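Local coordinates for orotidine 5'-phosphate decarboxylase (Lactobacillus acidophilus, PDB 3TFX), which probably catalyses the decarboxylation of orotidine 5'-monophosphate to UMP, the final step of de novo pyrimidine nucleotide synthesis, at residues L11-N15 with E16-N20; L19-I22 with L23-G27; K50-Q54 with Q55-I59; V215-P218 with I219-A222. All blocks are in the same frame, centred on the assembly; numbering follows the deposited sequence.

Interaction 1 (L11-N15 with E16-N20)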
ATOM      1  N   LEU A  11      -6.063  14.759   6.436  1.00 16.81           N
ATOM      2  CA  LEU A  11      -5.937  14.563   7.869  1.00 18.27           C
ATOM      3  C   LEU A  11      -4.738  13.673   8.151  1.00 19.53           C
ATOM      4  O   LEU A  11      -4.751  12.478   7.847  1.00 20.73           O
ATOM      5  CB  LEU A  11      -7.215  13.943   8.448  1.00 17.81           C
ATOM      6  CG  LEU A  11      -8.535  14.655   8.148  1.00 17.77           C
ATOM      7  CD1 LEU A  11      -9.684  13.943   8.827  1.00 16.19           C
ATOM      8  CD2 LEU A  11      -8.497  16.132   8.558  1.00 17.91           C
ATOM      9  N   ASP A  12      -3.701  14.281   8.715  1.00 20.57           N
ATOM     10  CA  ASP A  12      -2.489  13.590   9.097  1.00 21.76           C
ATOM     11  C   ASP A  12      -2.495  13.477  10.624  1.00 21.66           C
ATOM     12  O   ASP A  12      -1.981  14.352  11.320  1.00 21.82           O
ATOM     13  CB  ASP A  12      -1.260  14.375   8.615  1.00 22.32           C
ATOM     14  CG  ASP A  12      -1.232  14.560   7.082  1.00 25.06           C
ATOM     15  OD1 ASP A  12      -1.792  13.711   6.348  1.00 27.77           O
ATOM     16  OD2 ASP A  12      -0.645  15.561   6.607  1.00 28.28           O
ATOM     17  N   LEU A  13      -3.115  12.412  11.120  1.00 21.15           N
ATOM     18  CA  LEU A  13      -3.220  12.132  12.547  1.00 21.57           C
ATOM     19  C   LEU A  13      -3.327  10.621  12.740  1.00 21.84           C
ATOM     20  O   LEU A  13      -3.691   9.908  11.801  1.00 21.22           O
ATOM     21  CB  LEU A  13      -4.440  12.840  13.152  1.00 21.38           C
ATOM     22  CG  LEU A  13      -5.649  13.029  12.231  1.00 21.18           C
ATOM     23  CD1 LEU A  13      -6.450  11.744  12.104  1.00 22.37           C
ATOM     24  CD2 LEU A  13      -6.535  14.179  12.712  1.00 20.97           C
ATOM     25  N   ASP A  14      -3.044  10.142  13.954  1.00 22.07           N
ATOM     26  CA  ASP A  14      -2.920   8.695  14.200  1.00 22.52           C
ATOM     27  C   ASP A  14      -3.911   8.121  15.206  1.00 23.06           C
ATOM     28  O   ASP A  14      -3.741   6.988  15.662  1.00 23.28           O
ATOM     29  CB  ASP A  14      -1.489   8.357  14.638  1.00 22.37           C
ATOM     30  CG  ASP A  14      -1.121   8.942  16.009  1.00 22.13           C
ATOM     31  OD1 ASP A  14       0.024   8.736  16.421  1.00 21.48           O
ATOM     32  OD2 ASP A  14      -1.953   9.585  16.679  1.00 21.95           O
ATOM     33  N   ASN A  15      -4.929   8.906  15.564  1.00 23.69           N
ATOM     34  CA  ASN A  15      -5.883   8.495  16.586  1.00 24.10           C
ATOM     35  C   ASN A  15      -7.271   9.087  16.386  1.00 24.65           C
ATOM     36  O   ASN A  15      -7.417  10.266  16.025  1.00 24.66           O
ATOM     37  CB  ASN A  15      -5.362   8.815  17.998  1.00 23.93           C
ATOM     38  CG  ASN A  15      -5.118  10.302  18.212  1.00 24.09           C
ATOM     39  OD1 ASN A  15      -4.104  10.864  17.774  1.00 23.53           O
ATOM     40  ND2 ASN A  15      -6.048  10.944  18.891  1.00 24.09           N
ATOM     41  N   GLU A  16      -8.275   8.251  16.651  1.00 24.82           N
ATOM     42  CA  GLU A  16      -9.692   8.575  16.494  1.00 25.41           C
ATOM     43  C   GLU A  16     -10.166   9.820  17.271  1.00 25.60           C
ATOM     44  O   GLU A  16     -11.067  10.530  16.819  1.00 26.23           O
ATOM     45  CB  GLU A  16     -10.520   7.360  16.903  1.00 25.26           C
ATOM     46  CG  GLU A  16     -11.884   7.256  16.254  1.00 25.91           C
ATOM     47  CD  GLU A  16     -12.721   6.151  16.871  1.00 26.54           C
ATOM     48  OE1 GLU A  16     -12.128   5.229  17.478  1.00 26.81           O
ATOM     49  OE2 GLU A  16     -13.966   6.202  16.742  1.00 26.88           O
ATOM     50  N   GLU A  17      -9.559  10.081  18.424  1.00 25.56           N
ATOM     51  CA  GLU A  17      -9.914  11.226  19.267  1.00 25.63           C
ATOM     52  C   GLU A  17      -9.500  12.582  18.663  1.00 25.04           C
ATOM     53  O   GLU A  17     -10.230  13.585  18.757  1.00 25.00           O
ATOM     54  CB  GLU A  17      -9.282  11.047  20.652  1.00 26.34           C
ATOM     55  CG  GLU A  17      -9.663   9.708  21.344  1.00 29.21           C
ATOM     56  CD  GLU A  17      -8.514   9.065  22.130  1.00 32.63           C
ATOM     57  OE1 GLU A  17      -7.427   8.812  21.542  1.00 34.64           O
ATOM     58  OE2 GLU A  17      -8.707   8.795  23.341  1.00 33.71           O
ATOM     59  N   GLN A  18      -8.315  12.619  18.067  1.00 24.09           N
ATOM     60  CA  GLN A  18      -7.866  13.793  17.332  1.00 23.14           C
ATOM     61  C   GLN A  18      -8.692  13.956  16.045  1.00 22.36           C
ATOM     62  O   GLN A  18      -8.965  15.077  15.617  1.00 21.97           O
ATOM     63  CB  GLN A  18      -6.368  13.693  17.025  1.00 23.25           C
ATOM     64  CG  GLN A  18      -5.733  15.010  16.608  1.00 23.99           C
ATOM     65  CD  GLN A  18      -4.272  14.878  16.217  1.00 25.59           C
ATOM     66  OE1 GLN A  18      -3.795  15.588  15.327  1.00 27.72           O
ATOM     67  NE2 GLN A  18      -3.552  13.983  16.882  1.00 25.53           N
ATOM     68  N   LEU A  19      -9.108  12.832  15.461  1.00 21.61           N
ATOM     69  CA  LEU A  19      -9.914  12.828  14.233  1.00 21.31           C
ATOM     70  C   LEU A  19     -11.273  13.466  14.471  1.00 21.47           C
ATOM     71  O   LEU A  19     -11.737  14.319  13.698  1.00 21.25           O
ATOM     72  CB  LEU A  19     -10.109  11.391  13.732  1.00 20.78           C
ATOM     73  CG  LEU A  19     -11.110  11.101  12.609  1.00 20.13           C
ATOM     74  CD1 LEU A  19     -10.665  11.710  11.296  1.00 19.10           C
ATOM     75  CD2 LEU A  19     -11.285   9.595  12.439  1.00 19.90           C
ATOM     76  N   ASN A  20     -11.911  13.033  15.549  1.00 21.41           N
ATOM     77  CA  ASN A  20     -13.224  13.529  15.908  1.00 21.82           C
ATOM     78  C   ASN A  20     -13.226  15.021  16.240  1.00 21.43           C
ATOM     79  O   ASN A  20     -14.195  15.714  15.955  1.00 22.25           O
ATOM     80  CB  ASN A  20     -13.815  12.673  17.025  1.00 21.68           C
ATOM     81  CG  ASN A  20     -14.095  11.246  16.569  1.00 22.88           C
ATOM     82  OD1 ASN A  20     -14.086  10.954  15.368  1.00 24.11           O
ATOM     83  ND2 ASN A  20     -14.363  10.359  17.517  1.00 22.74           N
TER
HETATM   84  O   HOH W   1      -1.509  12.186  15.706  1.00 26.76           O

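Interaction 2 (L19-I22 with L23-G27)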
ATOM      1  N   LEU A  19      -9.108  12.832  15.461  1.00 21.61           N
ATOM      2  CA  LEU A  19      -9.914  12.828  14.233  1.00 21.31           C
ATOM      3  C   LEU A  19     -11.273  13.466  14.471  1.00 21.47           C
ATOM      4  O   LEU A  19     -11.737  14.319  13.698  1.00 21.25           O
ATOM      5  CB  LEU A  19     -10.109  11.391  13.732  1.00 20.78           C
ATOM      6  CG  LEU A  19     -11.110  11.101  12.609  1.00 20.13           C
ATOM      7  CD1 LEU A  19     -10.665  11.710  11.296  1.00 19.10           C
ATOM      8  CD2 LEU A  19     -11.285   9.595  12.439  1.00 19.90           C
ATOM      9  N   ASN A  20     -11.911  13.033  15.549  1.00 21.41           N
ATOM     10  CA  ASN A  20     -13.224  13.529  15.908  1.00 21.82           C
ATOM     11  C   ASN A  20     -13.226  15.021  16.240  1.00 21.43           C
ATOM     12  O   ASN A  20     -14.195  15.714  15.955  1.00 22.25           O
ATOM     13  CB  ASN A  20     -13.815  12.673  17.025  1.00 21.68           C
ATOM     14  CG  ASN A  20     -14.095  11.246  16.569  1.00 22.88           C
ATOM     15  OD1 ASN A  20     -14.086  10.954  15.368  1.00 24.11           O
ATOM     16  ND2 ASN A  20     -14.363  10.359  17.517  1.00 22.74           N
ATOM     17  N   LYS A  21     -12.130  15.513  16.801  1.00 21.08           N
ATOM     18  CA  LYS A  21     -12.000  16.934  17.085  1.00 21.03           C
ATOM     19  C   LYS A  21     -11.859  17.819  15.830  1.00 20.66           C
ATOM     20  O   LYS A  21     -12.568  18.828  15.703  1.00 20.68           O
ATOM     21  CB  LYS A  21     -10.863  17.190  18.081  1.00 21.52           C
ATOM     22  CG  LYS A  21     -10.615  18.683  18.361  1.00 23.76           C
ATOM     23  CD  LYS A  21     -10.628  19.001  19.855  1.00 27.48           C
ATOM     24  CE  LYS A  21      -9.223  18.991  20.445  1.00 29.81           C
ATOM     25  NZ  LYS A  21      -9.195  19.675  21.781  1.00 30.21           N
ATOM     26  N   ILE A  22     -10.966  17.467  14.906  1.00 19.91           N
ATOM     27  CA  ILE A  22     -10.877  18.241  13.657  1.00 19.26           C
ATOM     28  C   ILE A  22     -12.172  18.173  12.859  1.00 19.11           C
ATOM     29  O   ILE A  22     -12.626  19.187  12.342  1.00 19.18           O
ATOM     30  CB  ILE A  22      -9.610  17.924  12.769  1.00 19.23           C
ATOM     31  CG1 ILE A  22      -9.528  18.891  11.591  1.00 18.41           C
ATOM     32  CG2 ILE A  22      -9.582  16.471  12.264  1.00 18.54           C
ATOM     33  CD1 ILE A  22      -9.356  20.349  12.003  1.00 20.46           C
ATOM     34  N   LEU A  23     -12.779  16.989  12.795  1.00 19.46           N
ATOM     35  CA  LEU A  23     -14.040  16.787  12.079  1.00 19.54           C
ATOM     36  C   LEU A  23     -15.175  17.650  12.621  1.00 20.10           C
ATOM     37  O   LEU A  23     -15.965  18.205  11.846  1.00 20.31           O
ATOM     38  CB  LEU A  23     -14.441  15.312  12.104  1.00 19.85           C
ATOM     39  CG  LEU A  23     -14.176  14.393  10.904  1.00 20.01           C
ATOM     40  CD1 LEU A  23     -12.900  14.722  10.186  1.00 21.75           C
ATOM     41  CD2 LEU A  23     -14.170  12.950  11.344  1.00 20.02           C
ATOM     42  N   SER A  24     -15.256  17.774  13.947  1.00 20.30           N
ATOM     43  CA  SER A  24     -16.270  18.625  14.580  1.00 20.45           C
ATOM     44  C   SER A  24     -16.171  20.096  14.148  1.00 20.58           C
ATOM     45  O   SER A  24     -17.121  20.869  14.305  1.00 21.13           O
ATOM     46  CB  SER A  24     -16.174  18.525  16.096  1.00 20.55           C
ATOM     47  OG  SER A  24     -15.074  19.282  16.572  1.00 22.19           O
ATOM     48  N   LYS A  25     -15.029  20.470  13.582  1.00 20.07           N
ATOM     49  CA  LYS A  25     -14.804  21.845  13.153  1.00 19.88           C
ATOM     50  C   LYS A  25     -14.907  22.063  11.646  1.00 19.10           C
ATOM     51  O   LYS A  25     -14.624  23.157  11.181  1.00 19.16           O
ATOM     52  CB  LYS A  25     -13.426  22.311  13.617  1.00 20.15           C
ATOM     53  CG  LYS A  25     -13.260  22.353  15.127  1.00 20.96           C
ATOM     54  CD  LYS A  25     -11.838  22.752  15.465  1.00 23.10           C
ATOM     55  CE  LYS A  25     -11.535  22.549  16.925  1.00 24.35           C
ATOM     56  NZ  LYS A  25     -10.062  22.581  17.128  1.00 26.55           N
ATOM     57  N   LEU A  26     -15.289  21.036  10.882  1.00 18.21           N
ATOM     58  CA  LEU A  26     -15.248  21.137   9.422  1.00 17.45           C
ATOM     59  C   LEU A  26     -16.611  21.417   8.822  1.00 17.27           C
ATOM     60  O   LEU A  26     -16.729  21.835   7.658  1.00 17.14           O
ATOM     61  CB  LEU A  26     -14.603  19.894   8.782  1.00 16.80           C
ATOM     62  CG  LEU A  26     -13.109  19.687   9.067  1.00 16.40           C
ATOM     63  CD1 LEU A  26     -12.578  18.450   8.339  1.00 14.66           C
ATOM     64  CD2 LEU A  26     -12.297  20.914   8.690  1.00 15.54           C
ATOM     65  N   GLY A  27     -17.638  21.191   9.621  1.00 16.85           N
ATOM     66  CA  GLY A  27     -19.001  21.483   9.204  1.00 17.29           C
ATOM     67  C   GLY A  27     -19.886  20.269   9.249  1.00 17.21           C
ATOM     68  O   GLY A  27     -19.589  19.298   9.942  1.00 16.80           O
TER

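Interaction 3 (K50-Q54 with Q55-I59)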
ATOM      1  N   LYS A  50     -16.088   2.931   8.271  1.00 20.50           N
ATOM      2  CA  LYS A  50     -17.517   2.611   8.155  1.00 21.82           C
ATOM      3  C   LYS A  50     -18.406   3.593   8.956  1.00 21.59           C
ATOM      4  O   LYS A  50     -19.386   4.119   8.434  1.00 21.73           O
ATOM      5  CB  LYS A  50     -17.779   1.158   8.584  1.00 21.81           C
ATOM      6  CG  LYS A  50     -18.872   0.475   7.781  1.00 24.74           C
ATOM      7  CD  LYS A  50     -19.241  -0.889   8.381  1.00 28.64           C
ATOM      8  CE  LYS A  50     -20.082  -1.727   7.408  1.00 29.70           C
ATOM      9  NZ  LYS A  50     -19.244  -2.311   6.314  1.00 31.02           N
ATOM     10  N   LYS A  51     -18.037   3.847  10.207  1.00 21.68           N
ATOM     11  CA  LYS A  51     -18.726   4.810  11.073  1.00 21.88           C
ATOM     12  C   LYS A  51     -18.826   6.175  10.380  1.00 21.42           C
ATOM     13  O   LYS A  51     -19.920   6.743  10.236  1.00 21.47           O
ATOM     14  CB  LYS A  51     -17.946   4.949  12.380  1.00 22.28           C
ATOM     15  CG  LYS A  51     -18.775   4.885  13.658  1.00 25.81           C
ATOM     16  CD  LYS A  51     -17.876   5.000  14.904  1.00 28.88           C
ATOM     17  CE  LYS A  51     -18.645   4.653  16.186  1.00 31.48           C
ATOM     18  NZ  LYS A  51     -17.952   5.124  17.442  1.00 33.12           N
ATOM     19  N   LEU A  52     -17.687   6.681   9.917  1.00 20.44           N
ATOM     20  CA  LEU A  52     -17.633   7.965   9.222  1.00 19.62           C
ATOM     21  C   LEU A  52     -18.472   8.059   7.950  1.00 19.16           C
ATOM     22  O   LEU A  52     -19.107   9.086   7.712  1.00 18.66           O
ATOM     23  CB  LEU A  52     -16.190   8.343   8.892  1.00 19.75           C
ATOM     24  CG  LEU A  52     -15.240   8.565  10.056  1.00 20.36           C
ATOM     25  CD1 LEU A  52     -13.875   8.981   9.509  1.00 19.42           C
ATOM     26  CD2 LEU A  52     -15.805   9.598  11.038  1.00 20.41           C
ATOM     27  N   THR A  53     -18.480   7.017   7.126  1.00 18.59           N
ATOM     28  CA  THR A  53     -19.173   7.132   5.839  1.00 19.05           C
ATOM     29  C   THR A  53     -20.682   7.007   6.014  1.00 19.58           C
ATOM     30  O   THR A  53     -21.447   7.575   5.238  1.00 19.53           O
ATOM     31  CB  THR A  53     -18.660   6.117   4.794  1.00 18.90           C
ATOM     32  OG1 THR A  53     -18.866   4.785   5.276  1.00 18.55           O
ATOM     33  CG2 THR A  53     -17.152   6.335   4.513  1.00 18.64           C
ATOM     34  N   GLN A  54     -21.093   6.258   7.036  1.00 20.28           N
ATOM     35  CA  GLN A  54     -22.501   6.102   7.399  1.00 21.51           C
ATOM     36  C   GLN A  54     -23.123   7.436   7.817  1.00 21.25           C
ATOM     37  O   GLN A  54     -24.274   7.708   7.498  1.00 21.10           O
ATOM     38  CB  GLN A  54     -22.663   5.065   8.518  1.00 21.87           C
ATOM     39  CG  GLN A  54     -22.595   3.608   8.016  1.00 25.44           C
ATOM     40  CD  GLN A  54     -22.555   2.562   9.143  1.00 28.47           C
ATOM     41  OE1 GLN A  54     -22.836   2.867  10.312  1.00 30.80           O
ATOM     42  NE2 GLN A  54     -22.210   1.321   8.788  1.00 28.56           N
ATOM     43  N   GLN A  55     -22.339   8.249   8.523  1.00 21.08           N
ATOM     44  CA  GLN A  55     -22.682   9.641   8.828  1.00 20.94           C
ATOM     45  C   GLN A  55     -22.736  10.556   7.606  1.00 20.34           C
ATOM     46  O   GLN A  55     -23.210  11.692   7.710  1.00 20.69           O
ATOM     47  CB  GLN A  55     -21.660  10.233   9.792  1.00 21.03           C
ATOM     48  CG  GLN A  55     -21.698   9.682  11.191  1.00 22.55           C
ATOM     49  CD  GLN A  55     -20.643  10.330  12.058  1.00 26.41           C
ATOM     50  OE1 GLN A  55     -20.555  11.563  12.134  1.00 28.73           O
ATOM     51  NE2 GLN A  55     -19.823   9.511  12.711  1.00 27.61           N
ATOM     52  N   GLY A  56     -22.226  10.095   6.464  1.00 19.36           N
ATOM     53  CA  GLY A  56     -22.248  10.914   5.255  1.00 17.93           C
ATOM     54  C   GLY A  56     -20.941  11.597   4.871  1.00 17.24           C
ATOM     55  O   GLY A  56     -20.899  12.312   3.872  1.00 17.22           O
ATOM     56  N   TYR A  57     -19.875  11.390   5.644  1.00 16.31           N
ATOM     57  CA  TYR A  57     -18.554  11.883   5.252  1.00 15.38           C
ATOM     58  C   TYR A  57     -18.108  11.224   3.943  1.00 15.53           C
ATOM     59  O   TYR A  57     -18.351  10.025   3.717  1.00 15.31           O
ATOM     60  CB  TYR A  57     -17.518  11.632   6.344  1.00 15.40           C
ATOM     61  CG  TYR A  57     -17.660  12.517   7.570  1.00 14.84           C
ATOM     62  CD1 TYR A  57     -17.278  13.860   7.532  1.00 14.57           C
ATOM     63  CD2 TYR A  57     -18.173  12.011   8.768  1.00 14.13           C
ATOM     64  CE1 TYR A  57     -17.408  14.682   8.656  1.00 14.74           C
ATOM     65  CE2 TYR A  57     -18.307  12.823   9.900  1.00 14.74           C
ATOM     66  CZ  TYR A  57     -17.930  14.158   9.829  1.00 16.18           C
ATOM     67  OH  TYR A  57     -18.059  14.977  10.940  1.00 18.87           O
ATOM     68  N   LYS A  58     -17.519  12.018   3.050  1.00 14.90           N
ATOM     69  CA  LYS A  58     -16.857  11.456   1.884  1.00 14.61           C
ATOM     70  C   LYS A  58     -15.383  11.247   2.260  1.00 13.99           C
ATOM     71  O   LYS A  58     -14.749  12.143   2.825  1.00 14.23           O
ATOM     72  CB  LYS A  58     -17.037  12.344   0.651  1.00 15.01           C
ATOM     73  CG  LYS A  58     -18.461  12.335   0.069  1.00 16.74           C
ATOM     74  CD  LYS A  58     -18.506  12.970  -1.326  1.00 21.26           C
ATOM     75  CE  LYS A  58     -19.819  13.740  -1.604  1.00 24.25           C
ATOM     76  NZ  LYS A  58     -21.049  12.886  -1.722  1.00 25.22           N
ATOM     77  N   ILE A  59     -14.865  10.048   2.014  1.00 13.36           N
ATOM     78  CA  ILE A  59     -13.484   9.704   2.371  1.00 12.73           C
ATOM     79  C   ILE A  59     -12.668   9.304   1.154  1.00 11.86           C
ATOM     80  O   ILE A  59     -13.068   8.446   0.380  1.00 11.23           O
ATOM     81  CB  ILE A  59     -13.390   8.582   3.487  1.00 13.37           C
ATOM     82  CG1 ILE A  59     -13.664   9.152   4.885  1.00 14.06           C
ATOM     83  CG2 ILE A  59     -12.006   7.942   3.532  1.00 12.45           C
ATOM     84  CD1 ILE A  59     -15.123   9.257   5.221  1.00 17.82           C
TER

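Interaction 4 (V215-P218 with I219-A222)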
ATOM      1  N   VAL A 215      -6.209  19.700   0.457  1.00  9.16           N
ATOM      2  CA  VAL A 215      -5.663  20.782   1.275  1.00  9.23           C
ATOM      3  C   VAL A 215      -5.481  20.225   2.680  1.00  9.66           C
ATOM      4  O   VAL A 215      -6.359  19.516   3.181  1.00  9.74           O
ATOM      5  CB  VAL A 215      -6.604  22.040   1.280  1.00  9.38           C
ATOM      6  CG1 VAL A 215      -5.982  23.203   2.066  1.00  8.09           C
ATOM      7  CG2 VAL A 215      -6.920  22.493  -0.155  1.00  8.94           C
ATOM      8  N   GLY A 216      -4.325  20.516   3.280  1.00 10.15           N
ATOM      9  CA  GLY A 216      -3.997  20.096   4.646  1.00 10.74           C
ATOM     10  C   GLY A 216      -4.013  21.238   5.653  1.00 11.39           C
ATOM     11  O   GLY A 216      -5.071  21.813   5.935  1.00 11.56           O
ATOM     12  N   ARG A 217      -2.834  21.583   6.168  1.00 11.69           N
ATOM     13  CA  ARG A 217      -2.682  22.584   7.257  1.00 12.00           C
ATOM     14  C   ARG A 217      -3.394  23.921   7.049  1.00 11.68           C
ATOM     15  O   ARG A 217      -3.905  24.485   8.017  1.00 12.08           O
ATOM     16  CB  ARG A 217      -1.198  22.818   7.591  1.00 12.35           C
ATOM     17  CG  ARG A 217      -0.486  21.540   7.993  1.00 14.83           C
ATOM     18  CD  ARG A 217       0.988  21.717   8.309  1.00 18.98           C
ATOM     19  NE  ARG A 217       1.556  20.414   8.658  1.00 21.90           N
ATOM     20  CZ  ARG A 217       2.841  20.165   8.901  1.00 23.68           C
ATOM     21  NH1 ARG A 217       3.747  21.136   8.858  1.00 23.81           N
ATOM     22  NH2 ARG A 217       3.214  18.928   9.200  1.00 23.72           N
ATOM     23  N   PRO A 218      -3.440  24.435   5.798  1.00 11.54           N
ATOM     24  CA  PRO A 218      -4.209  25.663   5.569  1.00 11.31           C
ATOM     25  C   PRO A 218      -5.622  25.588   6.128  1.00 10.75           C
ATOM     26  O   PRO A 218      -6.185  26.611   6.489  1.00 11.58           O
ATOM     27  CB  PRO A 218      -4.234  25.781   4.044  1.00 11.37           C
ATOM     28  CG  PRO A 218      -2.946  25.168   3.611  1.00 11.29           C
ATOM     29  CD  PRO A 218      -2.619  24.082   4.619  1.00 11.51           C
ATOM     30  N   ILE A 219      -6.172  24.386   6.222  1.00 10.46           N
ATOM     31  CA  ILE A 219      -7.490  24.195   6.797  1.00 10.67           C
ATOM     32  C   ILE A 219      -7.442  23.642   8.224  1.00 11.27           C
ATOM     33  O   ILE A 219      -8.053  24.210   9.121  1.00 11.54           O
ATOM     34  CB  ILE A 219      -8.388  23.278   5.930  1.00 10.50           C
ATOM     35  CG1 ILE A 219      -8.700  23.921   4.568  1.00  9.40           C
ATOM     36  CG2 ILE A 219      -9.683  22.954   6.676  1.00  9.19           C
ATOM     37  CD1 ILE A 219      -9.345  22.937   3.526  1.00  8.19           C
ATOM     38  N   THR A 220      -6.703  22.552   8.431  1.00 11.53           N
ATOM     39  CA  THR A 220      -6.762  21.818   9.685  1.00 12.05           C
ATOM     40  C   THR A 220      -6.111  22.576  10.837  1.00 12.69           C
ATOM     41  O   THR A 220      -6.373  22.274  11.983  1.00 12.95           O
ATOM     42  CB  THR A 220      -6.080  20.436   9.565  1.00 12.06           C
ATOM     43  OG1 THR A 220      -4.710  20.616   9.194  1.00 12.20           O
ATOM     44  CG2 THR A 220      -6.783  19.576   8.520  1.00 10.89           C
ATOM     45  N   LEU A 221      -5.244  23.533  10.513  1.00 13.93           N
ATOM     46  CA  LEU A 221      -4.589  24.358  11.519  1.00 14.34           C
ATOM     47  C   LEU A 221      -5.070  25.812  11.444  1.00 14.75           C
ATOM     48  O   LEU A 221      -4.510  26.690  12.103  1.00 14.62           O
ATOM     49  CB  LEU A 221      -3.063  24.267  11.387  1.00 14.11           C
ATOM     50  CG  LEU A 221      -2.449  22.867  11.577  1.00 15.74           C
ATOM     51  CD1 LEU A 221      -0.942  22.956  11.517  1.00 16.88           C
ATOM     52  CD2 LEU A 221      -2.872  22.200  12.891  1.00 17.47           C
ATOM     53  N   ALA A 222      -6.116  26.068  10.654  1.00 15.15           N
ATOM     54  CA  ALA A 222      -6.699  27.415  10.625  1.00 15.47           C
ATOM     55  C   ALA A 222      -7.362  27.673  11.961  1.00 15.43           C
ATOM     56  O   ALA A 222      -7.779  26.727  12.640  1.00 16.14           O
ATOM     57  CB  ALA A 222      -7.704  27.571   9.487  1.00 14.91           C
TER

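Interaction 1 (L11-N15 with E16-N20)
Leu11, Leu13 and Leu19 meet in a local contact where the loop leaving strand 7-10 turns into helix 16-24, the leucines forming its apolar side and Asn15 starting the helix. Leu11 and Leu19 cross at about a right angle, with methyl against methyl: CD1 of Leu11 lies 3.5 Å from CD1 of Leu19, tighter than usual for two carbons. Leu13, two residues on, reaches the same leucine, its CD1 4.0 Å from Leu19 CB. This is the first strand-to-helix connection of the eight-stranded TIM barrel, and it also carries Asp12, a predicted substrate-binding residue whose CB is directed away from the helix. Asn15 stands at the N-cap, and its carbonyl O takes Leu19 N at 3.1 Å to close the first helical turn. Gln18 reaches out along the loop: with CG anti to the backbone N (chi1 -164°), the extended chain brings OE1 to 3.6 Å from Leu13 CB. At the other end of that amide, NE2 donates to water 1 at 3.0 Å, and the same water accepts from Asp14 N at 3.1 Å, linking loop and helix. Leu40 of helix 38-44 also packs on Leu13 and Leu19.

Interaction 2 (L19-I22 with L23-G27)
The flat groups that join Leu19-Ile22 to Leu23-Gly27 are backbone carbonyls, and none of their donors lies in the carbonyl plane. Leu23 N comes to Leu19 O tilted only 19° from it, whereas Ser24 N sits over one face of the Asn20 carbonyl. Lys25 N stands still further above the Ile22 carbonyl, 58° out of its plane and 3.0 Å from Ile22 O, an i to i-3 bond, as in a 3-10 turn, at the end of the helix. At this same oxygen Leu26 CG comes in at 3.3 Å. Ser24 adds a side-chain bond to the turn: chi1 of 77° sets OG between its own backbone N and carbonyl carbon, from where it donates to Lys21 O at 2.7 Å. Helix 16-24 is the helical part of the barrel's first beta-alpha-beta crossover, between strands 7-10 and 33-36, and Leu23 faces inward from it. Its CD2 packs 3.7 Å from Leu19 CD1, while Leu11, Val34, Leu52 and Tyr57 also touch it. Cutting Leu23 back to an alanine is likely to cost Leu19 CD1 this neighbour and open a gap facing Leu52 and Tyr57. On the exposed side Lys21 and Lys25 run alongside each other, pointing the same way, with Lys21 NZ 5.6 Å from Lys25 NZ, a spacing at which the like charges probably repel mildly.

Interaction 3 (K50-Q54 with Q55-I59)
Leu52, Thr53, Gly56 and Tyr57 carry the backbone bonds that close helix 46-54. Gly56 N donates to Thr53 O at 2.9 Å, and Tyr57 N reaches one residue further back to Leu52 O at 3.2 Å. Before them, a weak bond runs from Gln55 N to Lys51 O. With phi of 102° at Gly56, this is a Schellman motif, and it turns the chain from the helix toward strand 58-65, the third strand of the TIM barrel; a side chain on Gly56 would press against the carbonyl O of Gln55. Ring contact comes next: Leu52 O lies in the plane of the Tyr57 ring, at its edge, 3.2 Å from CD2, so one oxygen meets both the N-H and the ring of the same residue. The apolar contacts gather on Leu52, Thr53 and Ile59. Ile59 CD1 sits 3.6 Å from Thr53 CG2 and 3.9 Å from Leu52 CB, while Leu52 CD2 touches Tyr57 CD2 at 4.1 Å. Thr53 divides its two branches: CG2, anti to the carbonyl carbon, goes to Ile59, and OG1 (chi1 60°) is hydrogen-bonded to Leu82 O. Leu19 and Leu23 of helix 16-24 pack against Leu52.

Interaction 4 (V215-P218 with I219-A222)
Gly216 and Ile219 meet at the start of the short helix 217-220, which follows strand 212-215, the eighth strand of the TIM barrel; Gly216 lies just before it as N-cap. Gly216 and Arg217 are both predicted to bind substrate, consistent with the loop after the eighth strand holding the substrate phosphate in this family. Gly216 O is gripped twice, by Ile219 N at 2.8 Å and by Thr220 N at 3.1 Å, the two donors arriving from opposite faces of its plane, which should fix the orientation of that peptide. Leu221 N then closes the last turn on Arg217 O at 3.0 Å. Ile219 crosses Val215 at about a right angle and lays CD1 3.7 Å from Val215 CB; CG1, anti to the carbonyl carbon (chi1 -65°), leads it back toward the strand. Val9, Tyr229 and Ile232 pack around the same side chain. With only the methyl of an alanine at Ile219, Val215 would probably lose this neighbour and a gap open between strand 7-10 and helix 225-236. On the outer surface Arg217 and Leu221 run side by side. Extended from CG to NE, the arginine rests on the leucine, with Arg217 CG 3.8 Å from Leu221 CD1.

Overall arrangement
Helix 16-24 ties the set together. Interactions 1 and 2 share Leu19 and Asn20 on it, their centres about 9 Å apart, and Leu11 CD1 meets Leu23 CD1 at 3.6 Å. On one flank interaction 3 packs against it, Leu23 CD2 lying 3.7 Å from Leu52 CD2; on the other, interaction 4 does so through Ile22 CD1, 3.5 Å from Thr220 O, and also touches interaction 1, where Leu11 CD2 lies 3.8 Å from Thr220 CG2. Interactions 3 and 4 do not touch, their nearest atoms being about 11 Å apart. Interaction 1 contributes Asp12, and interaction 4 Gly216 and Arg217, to the predicted substrate site: the side chains of Asp12 and Arg217 approach to about 6 Å.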